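Carbohydrate kinase, FGGY (Rhodospirillum rubrum, PDB 3IFR) probably phosphorylates D-xylulose, being a carbohydrate kinase of the FGGY family within the actin-like ATPase clan. Local coordinates at residues A128-G133 / A197-L202; G186-A191 / L286-V291; V121-F126 / N132-Q137; V89-D94 / A141-I146. All blocks are in the same frame, centred on the assembly; numbering follows the deposited sequence.

Contact 1 (A128-G133 / A197-L202)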
loop_
_atom_site.group_PDB
_atom_site.type_symbol
_atom_site.label_atom_id
_atom_site.label_comp_id
_atom_site.label_asym_id
_atom_site.label_seq_id
_atom_site.Cartn_x
_atom_site.Cartn_y
_atom_site.Cartn_z
ATOM N N ALA A 128 -10.624 6.074 -16.268
ATOM C CA ALA A 128 -11.357 4.892 -16.757
ATOM C C ALA A 128 -10.451 4.001 -17.570
ATOM O O ALA A 128 -10.753 2.858 -17.848
ATOM C CB ALA A 128 -12.547 5.297 -17.611
ATOM N N ARG A 129 -9.339 4.533 -17.989
ATOM C CA ARG A 129 -8.524 3.765 -18.884
ATOM C C ARG A 129 -7.450 2.992 -18.132
ATOM O O ARG A 129 -7.187 1.833 -18.425
ATOM C CB ARG A 129 -7.893 4.712 -19.882
ATOM C CG ARG A 129 -7.020 4.057 -20.851
ATOM C CD ARG A 129 -7.095 4.896 -22.075
ATOM N NE ARG A 129 -6.430 4.253 -23.173
ATOM C CZ ARG A 129 -5.367 4.757 -23.770
ATOM N NH1 ARG A 129 -4.885 5.919 -23.363
ATOM N NH2 ARG A 129 -4.810 4.108 -24.776
ATOM N N THR A 130 -6.809 3.654 -17.181
ATOM C CA THR A 130 -5.708 3.060 -16.463
ATOM C C THR A 130 -6.165 2.658 -15.058
ATOM O O THR A 130 -5.387 2.111 -14.285
ATOM C CB THR A 130 -4.644 4.096 -16.259
ATOM O OG1 THR A 130 -5.160 5.065 -15.341
ATOM C CG2 THR A 130 -4.344 4.793 -17.572
ATOM N N GLY A 131 -7.413 2.977 -14.730
ATOM C CA GLY A 131 -7.937 2.760 -13.395
ATOM C C GLY A 131 -7.227 3.534 -12.296
ATOM O O GLY A 131 -7.395 3.248 -11.117
ATOM N N ASN A 132 -6.439 4.519 -12.686
ATOM C CA ASN A 132 -5.707 5.376 -11.748
ATOM C C ASN A 132 -5.833 6.822 -12.206
ATOM O O ASN A 132 -6.005 7.062 -13.398
ATOM C CB ASN A 132 -4.248 4.973 -11.726
ATOM C CG ASN A 132 -4.034 3.696 -10.978
ATOM O OD1 ASN A 132 -3.693 3.713 -9.792
ATOM N ND2 ASN A 132 -4.308 2.564 -11.637
ATOM N N GLY A 133 -5.755 7.774 -11.283
ATOM C CA GLY A 133 -6.078 9.145 -11.600
ATOM C C GLY A 133 -4.871 9.945 -12.043
ATOM O O GLY A 133 -3.721 9.521 -11.889
ATOM N N ALA A 197 1.399 2.756 -26.394
ATOM C CA ALA A 197 2.273 3.773 -26.978
ATOM C C ALA A 197 1.753 5.163 -26.590
ATOM O O ALA A 197 2.420 5.966 -25.946
ATOM C CB ALA A 197 2.281 3.618 -28.465
ATOM N N ASP A 198 0.573 5.439 -27.085
ATOM C CA ASP A 198 -0.354 6.361 -26.527
ATOM C C ASP A 198 0.022 6.872 -25.120
ATOM O O ASP A 198 0.258 8.048 -24.929
ATOM C CB ASP A 198 -1.665 5.552 -26.458
ATOM C CG ASP A 198 -2.848 6.406 -26.315
ATOM O OD1 ASP A 198 -2.770 7.608 -26.619
ATOM O OD2 ASP A 198 -3.868 5.897 -25.874
ATOM N N LEU A 199 0.048 5.985 -24.131
ATOM C CA LEU A 199 0.186 6.390 -22.738
ATOM C C LEU A 199 1.604 6.786 -22.404
ATOM O O LEU A 199 1.823 7.749 -21.678
ATOM C CB LEU A 199 -0.296 5.283 -21.799
ATOM C CG LEU A 199 -1.831 5.247 -21.785
ATOM C CD1 LEU A 199 -2.373 3.934 -21.281
ATOM C CD2 LEU A 199 -2.423 6.461 -21.024
ATOM N N VAL A 200 2.568 6.039 -22.913
ATOM C CA VAL A 200 3.960 6.424 -22.752
ATOM C C VAL A 200 4.248 7.780 -23.418
ATOM O O VAL A 200 4.886 8.651 -22.834
ATOM C CB VAL A 200 4.901 5.322 -23.279
ATOM C CG1 VAL A 200 6.322 5.690 -23.017
ATOM C CG2 VAL A 200 4.574 4.003 -22.602
ATOM N N ALA A 201 3.733 7.985 -24.620
ATOM C CA ALA A 201 3.896 9.284 -25.294
ATOM C C ALA A 201 3.555 10.472 -24.400
ATOM O O ALA A 201 4.204 11.476 -24.481
ATOM C CB ALA A 201 3.084 9.351 -26.611
ATOM N N LEU A 202 2.529 10.368 -23.565
ATOM C CA LEU A 202 2.199 11.459 -22.651
ATOM C C LEU A 202 3.391 11.953 -21.787
ATOM O O LEU A 202 3.418 13.099 -21.332
ATOM C CB LEU A 202 1.082 11.034 -21.688
ATOM C CG LEU A 202 -0.428 11.288 -21.840
ATOM C CD1 LEU A 202 -0.978 11.425 -20.453
ATOM C CD2 LEU A 202 -0.790 12.516 -22.680
#

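Contact 2 (G186-A191 / L286-V291)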
loop_
_atom_site.group_PDB
_atom_site.type_symbol
_atom_site.label_atom_id
_atom_site.label_comp_id
_atom_site.label_asym_id
_atom_site.label_seq_id
_atom_site.Cartn_x
_atom_site.Cartn_y
_atom_site.Cartn_z
ATOM N N GLY A 186 0.750 4.781 -14.996
ATOM C CA GLY A 186 0.034 5.502 -16.043
ATOM C C GLY A 186 0.317 4.933 -17.412
ATOM O O GLY A 186 -0.086 5.504 -18.412
ATOM N N PHE A 187 0.979 3.787 -17.484
ATOM C CA PHE A 187 1.337 3.275 -18.792
ATOM C C PHE A 187 0.444 2.184 -19.364
ATOM O O PHE A 187 0.520 1.880 -20.570
ATOM C CB PHE A 187 2.778 2.790 -18.795
ATOM C CG PHE A 187 3.770 3.846 -18.413
ATOM C CD1 PHE A 187 3.638 5.145 -18.886
ATOM C CD2 PHE A 187 4.851 3.545 -17.582
ATOM C CE1 PHE A 187 4.555 6.135 -18.522
ATOM C CE2 PHE A 187 5.800 4.541 -17.246
ATOM C CZ PHE A 187 5.636 5.825 -17.719
ATOM N N ILE A 188 -0.401 1.589 -18.532
ATOM C CA ILE A 188 -1.204 0.456 -18.988
ATOM C C ILE A 188 -2.689 0.767 -19.162
ATOM O O ILE A 188 -3.291 1.441 -18.330
ATOM C CB ILE A 188 -1.063 -0.750 -18.058
ATOM C CG1 ILE A 188 0.323 -1.363 -18.240
ATOM C CG2 ILE A 188 -2.161 -1.778 -18.355
ATOM C CD1 ILE A 188 0.653 -2.371 -17.198
ATOM N N ASP A 189 -3.246 0.270 -20.264
ATOM C CA ASP A 189 -4.679 0.256 -20.518
ATOM C C ASP A 189 -5.261 -1.037 -19.960
ATOM O O ASP A 189 -4.880 -2.115 -20.402
ATOM C CB ASP A 189 -4.931 0.286 -22.032
ATOM C CG ASP A 189 -6.388 0.521 -22.381
ATOM O OD1 ASP A 189 -6.658 1.510 -23.069
ATOM O OD2 ASP A 189 -7.264 -0.251 -21.944
ATOM N N LEU A 190 -6.157 -0.905 -18.974
ATOM C CA LEU A 190 -6.896 -2.024 -18.372
ATOM C C LEU A 190 -7.480 -2.924 -19.448
ATOM O O LEU A 190 -7.293 -4.139 -19.411
ATOM C CB LEU A 190 -8.048 -1.490 -17.530
ATOM C CG LEU A 190 -8.012 -1.498 -15.998
ATOM C CD1 LEU A 190 -6.613 -1.630 -15.425
ATOM C CD2 LEU A 190 -8.735 -0.251 -15.440
ATOM N N ALA A 191 -8.168 -2.329 -20.421
ATOM C CA ALA A 191 -8.709 -3.071 -21.581
ATOM C C ALA A 191 -7.716 -4.032 -22.253
ATOM O O ALA A 191 -8.092 -5.133 -22.670
ATOM C CB ALA A 191 -9.321 -2.099 -22.644
ATOM N N LEU A 286 -6.876 1.485 -8.777
ATOM C CA LEU A 286 -6.835 0.104 -9.150
ATOM C C LEU A 286 -5.418 -0.497 -9.265
ATOM O O LEU A 286 -4.445 0.198 -9.586
ATOM C CB LEU A 286 -7.639 -0.071 -10.432
ATOM C CG LEU A 286 -8.032 -1.442 -10.954
ATOM C CD1 LEU A 286 -8.939 -2.282 -10.000
ATOM C CD2 LEU A 286 -8.693 -1.241 -12.304
ATOM N N ASP A 287 -5.327 -1.804 -8.987
ATOM C CA ASP A 287 -4.100 -2.592 -9.160
ATOM C C ASP A 287 -4.540 -3.966 -9.617
ATOM O O ASP A 287 -5.697 -4.330 -9.426
ATOM C CB ASP A 287 -3.350 -2.767 -7.839
ATOM C CG ASP A 287 -2.453 -1.586 -7.489
ATOM O OD1 ASP A 287 -2.904 -0.605 -6.844
ATOM O OD2 ASP A 287 -1.251 -1.675 -7.789
ATOM N N TYR A 288 -3.620 -4.744 -10.187
ATOM C CA TYR A 288 -3.875 -6.159 -10.365
ATOM C C TYR A 288 -3.610 -6.843 -9.041
ATOM O O TYR A 288 -2.694 -6.456 -8.324
ATOM C CB TYR A 288 -2.959 -6.750 -11.412
ATOM C CG TYR A 288 -3.237 -6.230 -12.806
ATOM C CD1 TYR A 288 -4.198 -6.821 -13.604
ATOM C CD2 TYR A 288 -2.523 -5.150 -13.322
ATOM C CE1 TYR A 288 -4.451 -6.348 -14.879
ATOM C CE2 TYR A 288 -2.765 -4.675 -14.594
ATOM C CZ TYR A 288 -3.733 -5.273 -15.363
ATOM O OH TYR A 288 -3.974 -4.793 -16.613
ATOM N N HIS A 289 -4.396 -7.861 -8.688
ATOM C CA HIS A 289 -4.010 -8.660 -7.534
ATOM C C HIS A 289 -2.792 -9.506 -7.892
ATOM O O HIS A 289 -2.457 -9.650 -9.062
ATOM C CB HIS A 289 -5.134 -9.583 -7.131
ATOM C CG HIS A 289 -5.047 -10.032 -5.713
ATOM N ND1 HIS A 289 -6.148 -10.092 -4.882
ATOM C CD2 HIS A 289 -3.996 -10.426 -4.965
ATOM C CE1 HIS A 289 -5.774 -10.511 -3.688
ATOM N NE2 HIS A 289 -4.471 -10.702 -3.716
ATOM N N LEU A 290 -2.121 -10.078 -6.895
ATOM C CA LEU A 290 -1.079 -11.057 -7.200
ATOM C C LEU A 290 -1.783 -12.329 -7.649
ATOM O O LEU A 290 -1.324 -13.014 -8.566
ATOM C CB LEU A 290 -0.160 -11.336 -6.013
ATOM C CG LEU A 290 0.456 -10.119 -5.309
ATOM C CD1 LEU A 290 1.443 -10.494 -4.216
ATOM C CD2 LEU A 290 1.118 -9.238 -6.349
ATOM N N VAL A 291 -2.920 -12.629 -7.031
ATOM C CA VAL A 291 -3.705 -13.792 -7.450
ATOM C C VAL A 291 -4.210 -13.672 -8.905
ATOM O O VAL A 291 -4.938 -12.751 -9.269
ATOM C CB VAL A 291 -4.858 -14.085 -6.469
ATOM C CG1 VAL A 291 -5.632 -15.293 -6.922
ATOM C CG2 VAL A 291 -4.326 -14.331 -5.079
#

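Contact 3 (V121-F126 / N132-Q137)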
loop_
_atom_site.group_PDB
_atom_site.type_symbol
_atom_site.label_atom_id
_atom_site.label_comp_id
_atom_site.label_asym_id
_atom_site.label_seq_id
_atom_site.Cartn_x
_atom_site.Cartn_y
_atom_site.Cartn_z
ATOM N N VAL A 121 -5.262 16.181 -20.961
ATOM C CA VAL A 121 -6.101 14.993 -21.217
ATOM C C VAL A 121 -7.399 14.989 -20.408
ATOM O O VAL A 121 -7.549 15.743 -19.433
ATOM C CB VAL A 121 -5.366 13.670 -20.924
ATOM C CG1 VAL A 121 -4.082 13.576 -21.736
ATOM C CG2 VAL A 121 -5.068 13.570 -19.421
ATOM N N ASP A 122 -8.345 14.141 -20.808
ATOM C CA ASP A 122 -9.601 14.041 -20.064
ATOM C C ASP A 122 -9.312 13.200 -18.839
ATOM O O ASP A 122 -9.065 12.011 -18.974
ATOM C CB ASP A 122 -10.676 13.381 -20.933
ATOM C CG ASP A 122 -12.036 13.303 -20.244
ATOM O OD1 ASP A 122 -12.124 13.583 -19.024
ATOM O OD2 ASP A 122 -13.030 12.958 -20.927
ATOM N N SER A 123 -9.314 13.813 -17.655
ATOM C CA SER A 123 -8.944 13.113 -16.415
ATOM C C SER A 123 -9.814 11.922 -16.065
ATOM O O SER A 123 -9.439 11.126 -15.202
ATOM C CB SER A 123 -8.974 14.051 -15.213
ATOM O OG SER A 123 -7.775 14.775 -15.124
ATOM N N GLU A 124 -10.994 11.844 -16.683
ATOM C CA GLU A 124 -11.945 10.758 -16.430
ATOM C C GLU A 124 -11.675 9.652 -17.403
ATOM O O GLU A 124 -11.513 8.497 -17.012
ATOM C CB GLU A 124 -13.384 11.230 -16.607
ATOM C CG GLU A 124 -13.898 12.061 -15.458
ATOM C CD GLU A 124 -12.795 12.859 -14.790
ATOM O OE1 GLU A 124 -12.883 14.116 -14.777
ATOM O OE2 GLU A 124 -11.831 12.225 -14.284
ATOM N N ALA A 125 -11.639 10.003 -18.679
ATOM C CA ALA A 125 -11.348 9.019 -19.687
ATOM C C ALA A 125 -10.058 8.331 -19.265
ATOM O O ALA A 125 -9.930 7.114 -19.360
ATOM C CB ALA A 125 -11.198 9.684 -21.034
ATOM N N PHE A 126 -9.111 9.125 -18.767
ATOM C CA PHE A 126 -7.803 8.611 -18.369
ATOM C C PHE A 126 -7.941 7.633 -17.200
ATOM O O PHE A 126 -7.360 6.526 -17.211
ATOM C CB PHE A 126 -6.877 9.756 -17.962
ATOM C CG PHE A 126 -5.529 9.292 -17.518
ATOM C CD1 PHE A 126 -5.325 8.849 -16.224
ATOM C CD2 PHE A 126 -4.473 9.265 -18.397
ATOM C CE1 PHE A 126 -4.082 8.402 -15.820
ATOM C CE2 PHE A 126 -3.231 8.817 -17.999
ATOM C CZ PHE A 126 -3.027 8.390 -16.706
ATOM N N ASN A 132 -6.439 4.519 -12.686
ATOM C CA ASN A 132 -5.707 5.376 -11.748
ATOM C C ASN A 132 -5.833 6.822 -12.206
ATOM O O ASN A 132 -6.005 7.062 -13.398
ATOM C CB ASN A 132 -4.248 4.973 -11.726
ATOM C CG ASN A 132 -4.034 3.696 -10.978
ATOM O OD1 ASN A 132 -3.693 3.713 -9.792
ATOM N ND2 ASN A 132 -4.308 2.564 -11.637
ATOM N N GLY A 133 -5.755 7.774 -11.283
ATOM C CA GLY A 133 -6.078 9.145 -11.600
ATOM C C GLY A 133 -4.871 9.945 -12.043
ATOM O O GLY A 133 -3.721 9.521 -11.889
ATOM N N VAL A 134 -5.134 11.117 -12.608
ATOM C CA VAL A 134 -4.076 12.023 -12.944
ATOM C C VAL A 134 -3.549 12.677 -11.683
ATOM O O VAL A 134 -4.158 13.583 -11.140
ATOM C CB VAL A 134 -4.554 13.070 -13.867
ATOM C CG1 VAL A 134 -3.377 13.975 -14.195
ATOM C CG2 VAL A 134 -5.062 12.415 -15.137
ATOM N N THR A 135 -2.421 12.187 -11.194
ATOM C CA THR A 135 -1.889 12.669 -9.927
ATOM C C THR A 135 -0.352 12.711 -9.985
ATOM O O THR A 135 0.246 12.220 -10.955
ATOM C CB THR A 135 -2.393 11.813 -8.682
ATOM O OG1 THR A 135 -1.658 10.578 -8.567
ATOM C CG2 THR A 135 -3.897 11.499 -8.766
ATOM N N GLN A 136 0.271 13.299 -8.960
ATOM C CA GLN A 136 1.721 13.283 -8.851
ATOM C C GLN A 136 2.279 11.879 -8.677
ATOM O O GLN A 136 3.457 11.682 -8.751
ATOM C CB GLN A 136 2.210 14.128 -7.682
ATOM C CG GLN A 136 1.887 15.596 -7.789
ATOM C CD GLN A 136 2.681 16.434 -6.787
ATOM O OE1 GLN A 136 2.110 17.302 -6.095
ATOM N NE2 GLN A 136 4.002 16.172 -6.694
ATOM N N GLN A 137 1.445 10.886 -8.435
ATOM C CA GLN A 137 2.002 9.559 -8.272
ATOM C C GLN A 137 2.292 8.881 -9.618
ATOM O O GLN A 137 3.082 7.947 -9.703
ATOM C CB GLN A 137 1.063 8.740 -7.438
ATOM C CG GLN A 137 1.744 8.016 -6.353
ATOM C CD GLN A 137 1.000 8.187 -5.049
ATOM O OE1 GLN A 137 1.212 9.177 -4.333
ATOM N NE2 GLN A 137 0.105 7.238 -4.738
#

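Contact 4 (V89-D94 / A141-I146)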
loop_
_atom_site.group_PDB
_atom_site.type_symbol
_atom_site.label_atom_id
_atom_site.label_comp_id
_atom_site.label_asym_id
_atom_site.label_seq_id
_atom_site.Cartn_x
_atom_site.Cartn_y
_atom_site.Cartn_z
ATOM N N VAL A 89 10.332 6.028 -9.096
ATOM C CA VAL A 89 10.847 6.354 -10.412
ATOM C C VAL A 89 12.359 6.261 -10.385
ATOM O O VAL A 89 13.030 7.073 -9.740
ATOM C CB VAL A 89 10.442 7.774 -10.835
ATOM C CG1 VAL A 89 11.150 8.184 -12.129
ATOM C CG2 VAL A 89 8.908 7.881 -10.980
ATOM N N VAL A 90 12.872 5.256 -11.086
ATOM C CA VAL A 90 14.298 5.011 -11.265
ATOM C C VAL A 90 14.635 5.199 -12.740
ATOM O O VAL A 90 13.943 4.604 -13.594
ATOM C CB VAL A 90 14.628 3.537 -10.876
ATOM C CG1 VAL A 90 16.116 3.242 -11.086
ATOM C CG2 VAL A 90 14.262 3.302 -9.443
ATOM N N LEU A 91 15.692 5.981 -13.032
ATOM C CA LEU A 91 16.169 6.258 -14.401
ATOM C C LEU A 91 17.531 5.612 -14.734
ATOM O O LEU A 91 18.542 5.869 -14.077
ATOM C CB LEU A 91 16.229 7.774 -14.666
ATOM C CG LEU A 91 14.915 8.453 -14.246
ATOM C CD1 LEU A 91 14.950 9.954 -14.303
ATOM C CD2 LEU A 91 13.817 7.924 -15.116
ATOM N N LEU A 92 17.554 4.767 -15.759
ATOM C CA LEU A 92 18.820 4.218 -16.230
ATOM C C LEU A 92 19.185 4.751 -17.609
ATOM O O LEU A 92 18.332 4.950 -18.485
ATOM C CB LEU A 92 18.854 2.677 -16.219
ATOM C CG LEU A 92 18.383 1.982 -14.938
ATOM C CD1 LEU A 92 18.395 0.456 -15.092
ATOM C CD2 LEU A 92 19.213 2.452 -13.717
ATOM N N ASP A 93 20.481 4.984 -17.793
ATOM C CA ASP A 93 21.002 5.363 -19.089
ATOM C C ASP A 93 21.262 4.128 -19.968
ATOM O O ASP A 93 20.891 3.007 -19.619
ATOM C CB ASP A 93 22.253 6.175 -18.882
ATOM C CG ASP A 93 23.435 5.341 -18.428
ATOM O OD1 ASP A 93 24.479 5.973 -18.242
ATOM O OD2 ASP A 93 23.350 4.097 -18.245
ATOM N N ASP A 94 21.902 4.309 -21.114
ATOM C CA ASP A 94 21.964 3.193 -22.051
ATOM C C ASP A 94 22.886 2.101 -21.547
ATOM O O ASP A 94 22.810 0.971 -21.999
ATOM C CB ASP A 94 22.334 3.660 -23.469
ATOM C CG ASP A 94 23.604 4.487 -23.512
ATOM O OD1 ASP A 94 24.358 4.557 -22.517
ATOM O OD2 ASP A 94 23.837 5.085 -24.571
ATOM N N ALA A 141 3.810 12.022 -14.517
ATOM C CA ALA A 141 3.982 13.345 -13.909
ATOM C C ALA A 141 5.445 13.592 -13.528
ATOM O O ALA A 141 6.038 14.593 -13.927
ATOM C CB ALA A 141 3.093 13.526 -12.696
ATOM N N LYS A 142 6.037 12.676 -12.763
ATOM C CA LYS A 142 7.457 12.786 -12.466
ATOM C C LYS A 142 8.335 12.882 -13.713
ATOM O O LYS A 142 9.267 13.679 -13.722
ATOM C CB LYS A 142 7.922 11.678 -11.529
ATOM C CG LYS A 142 7.401 11.873 -10.114
ATOM C CD LYS A 142 7.449 10.580 -9.367
ATOM C CE LYS A 142 7.091 10.715 -7.855
ATOM N NZ LYS A 142 5.660 10.463 -7.550
ATOM N N LEU A 143 8.033 12.123 -14.766
ATOM C CA LEU A 143 8.766 12.254 -16.041
ATOM C C LEU A 143 8.681 13.671 -16.656
ATOM O O LEU A 143 9.713 14.252 -17.001
ATOM C CB LEU A 143 8.305 11.216 -17.052
ATOM C CG LEU A 143 9.226 10.045 -17.373
ATOM C CD1 LEU A 143 10.365 9.919 -16.398
ATOM C CD2 LEU A 143 8.415 8.711 -17.532
ATOM N N ARG A 144 7.472 14.240 -16.767
ATOM C CA ARG A 144 7.312 15.611 -17.282
ATOM C C ARG A 144 8.149 16.598 -16.465
ATOM O O ARG A 144 8.718 17.522 -17.025
ATOM C CB ARG A 144 5.850 16.070 -17.211
ATOM C CG ARG A 144 4.907 15.430 -18.166
ATOM C CD ARG A 144 5.162 15.821 -19.604
ATOM N NE ARG A 144 4.077 15.340 -20.454
ATOM C CZ ARG A 144 2.967 16.022 -20.765
ATOM N NH1 ARG A 144 2.779 17.259 -20.316
ATOM N NH2 ARG A 144 2.039 15.458 -21.535
ATOM N N TRP A 145 8.195 16.429 -15.137
ATOM C CA TRP A 145 8.971 17.340 -14.284
ATOM C C TRP A 145 10.466 17.258 -14.638
ATOM O O TRP A 145 11.132 18.258 -14.870
ATOM C CB TRP A 145 8.773 16.998 -12.811
ATOM C CG TRP A 145 9.521 17.895 -11.892
ATOM C CD1 TRP A 145 9.030 18.988 -11.234
ATOM C CD2 TRP A 145 10.903 17.780 -11.510
ATOM N NE1 TRP A 145 10.028 19.570 -10.485
ATOM C CE2 TRP A 145 11.181 18.843 -10.628
ATOM C CE3 TRP A 145 11.920 16.872 -11.811
ATOM C CZ2 TRP A 145 12.448 19.030 -10.055
ATOM C CZ3 TRP A 145 13.176 17.057 -11.245
ATOM C CH2 TRP A 145 13.434 18.133 -10.392
ATOM N N ILE A 146 10.982 16.047 -14.675
ATOM C CA ILE A 146 12.338 15.812 -15.075
ATOM C C ILE A 146 12.694 16.434 -16.443
ATOM O O ILE A 146 13.754 17.059 -16.593
ATOM C CB ILE A 146 12.607 14.297 -15.104
ATOM C CG1 ILE A 146 12.872 13.788 -13.699
ATOM C CG2 ILE A 146 13.796 13.969 -15.979
ATOM C CD1 ILE A 146 12.855 12.298 -13.672
#

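Contact 1 (A128-G133 / A197-L202)
The guanidinium of Arg129 lies over the end of Leu199, whose CD1 sits 3.8 Å above the guanidinium plane and is displaced toward its rim. The other methyl, Leu199 CD2, comes to 3.4 Å from Arg129 NH1, so both branches of the leucine meet the same end of the arginine. Asp198 approaches obliquely: its carboxylate plane is turned 49° from the guanidinium, and OD2 alone forms the salt bridge, with NH2 and, more weakly, NH1. The modelled bridge is very short and the place of OD2 doubtful, so its exact length carries little weight. Arg129 gets to both partners through an extended chain that leaves the helix with CG opposite the backbone N (chi1 179°), and its NE makes a second salt bridge, to Asp189. Helix 123-130 is here meeting the short helix 197-201 within the N-terminal half of the FGGY fold, where helix 123-130 ends and Gly131 takes positive phi. Thr130 closes that helix with an ST turn, its OG1 accepting from Asn132 N at 3.0 Å while also bonded to Phe126 O. Its methyl CG2 is left to pack on Leu199 CD1 at 4.3 Å. With an alanine in place of Leu199, the guanidinium face and the Thr130 methyl would probably lose apolar cover, and the Arg129 guanidinium would be freer to turn against Asp198.

Contact 2 (G186-A191 / L286-V291)
Ile188 and Leu190, on the short antiparallel hairpin 188-189/194-195 of the N-terminal half, pack against Leu286 and Tyr288 in the loop that joins strands 269-273 and 298-301 of the C-terminal sheet. The contact thus links the two halves of the FGGY kinase fold, and it does so by apolar packing with no hydrogen bond between the two segments. Leu190 and Leu286 meet methyl to methyl. Leu190 CD2 is only 3.3 Å from Leu286 CD2, tighter than usual for two carbons, while Leu190 CG and CD1 each lie 3.8 Å from that same methyl. Leu190 itself has torsions far from any staggered arrangement (chi1 -106°, chi2 19°), which suggests a strained or imperfectly defined side chain at this point. Leu183 of helix 179-185 touches both Leu190 and Tyr288; Arg179 of the same helix makes a cation-pi contact with the tyrosine ring. Tyr288 reaches the hairpin with its far end alone: the hydroxyl OH lies 4.3 Å from Leu190 CD1 and 3.9 Å from Ile188 CG2, buried against these two methyls and without a hydrogen-bonding partner in the model.

Contact 3 (V121-F126 / N132-Q137)
Phe126 and Ser123, in the first turn of helix 123-130, face Val134 in the loop that doubles back from the end of this helix toward helix 139-149. One methyl does most of the work. Val134 CG2 stands over a face of the Phe126 ring in a CH-pi contact, 4.2 Å from the centroid and 28° off the normal, the two side chains crossing nearly at right angles. The same methyl lies 3.6 Å from Ser123 OG, a buried hydroxyl with no polar partner in the model, and 4.4 Å from Val121 CG2. At the edge of the ring and near its plane comes a backbone oxygen, Asn132 O, 3.4 Å from Phe126 CE1, where it faces the aromatic C-H groups. Phe126 is brought under the loop by CG standing opposite the backbone N (chi1 179°). The arrangement is a helix with its own return loop folded along it: Asp122 N-caps the helix, its OD1 accepting from Glu124 N at 3.1 Å, and in the loop Thr135 OG1 accepts from Gln137 N at 3.1 Å, an ST turn. A serine in place of the phenylalanine would probably open a gap beneath Val134 and take an apolar neighbour from Leu199 and Leu202, which pack on the ring at CE2. Leu117 of helix 111-120 covers Val134 further.

Contact 4 (V89-D94 / A141-I146)
Val89 and Leu91, on the segment that carries strand 90-92, lay their side chains on helix 139-149, a strand-on-helix packing inside the N-terminal half of the kinase. The strand is one of an antiparallel pair with 159-161, and on the helix the touching residues are Lys142, Leu143 and Ile146, spaced so that they share one side. Packing is tightest where Leu91 and Ile146 reach toward each other tip to tip: their CD1 methyls are 3.2 Å apart, closer than ordinary van der Waals contact. Val89 is also closely packed, its CG2 lying 3.5 Å from Lys142 CD and 4.0 Å from Lys142 CB, against the aliphatic part of the lysine. Leu143 is the looser neighbour. It slides past Leu91 in the opposite direction, and Leu143 CD1 comes only to 4.2 Å from Leu91 CD2. Beyond Leu91 the chain leaves the helix and runs outward through Asp93 to the exposed Asp94, neither of which meets it. Ile103 of strand 102-103 adds to the cover over Lys142 and Ile146. The lysine, though buried, keeps its charged end occupied: a bend at its last torsion (chi4 94°) turns NZ away from Val89 to a hydrogen bond with Gln136 O.

Contacts 2 and 4 are buried, contacts 1 and 3 partly buried; only contact 1 has a salt bridge across its segments, the other three meeting without hydrogen bonds. Contacts 1 and 3 use opposite ends of helix 123-130 and share Asn132 and Gly133. Contact 2 alone brings in the C-terminal half. It is tied to contact 1 by the second salt bridge of Arg129, and to both contacts 1 and 3 by Asn132, whose ND2 bonds to Leu286 O. Contact 4 lies on the next helix, 139-149, and joins contact 3 through the lysine end, contact 1 through Arg144 NE on Leu202 O, and contact 2 through Leu143 packing on Phe187.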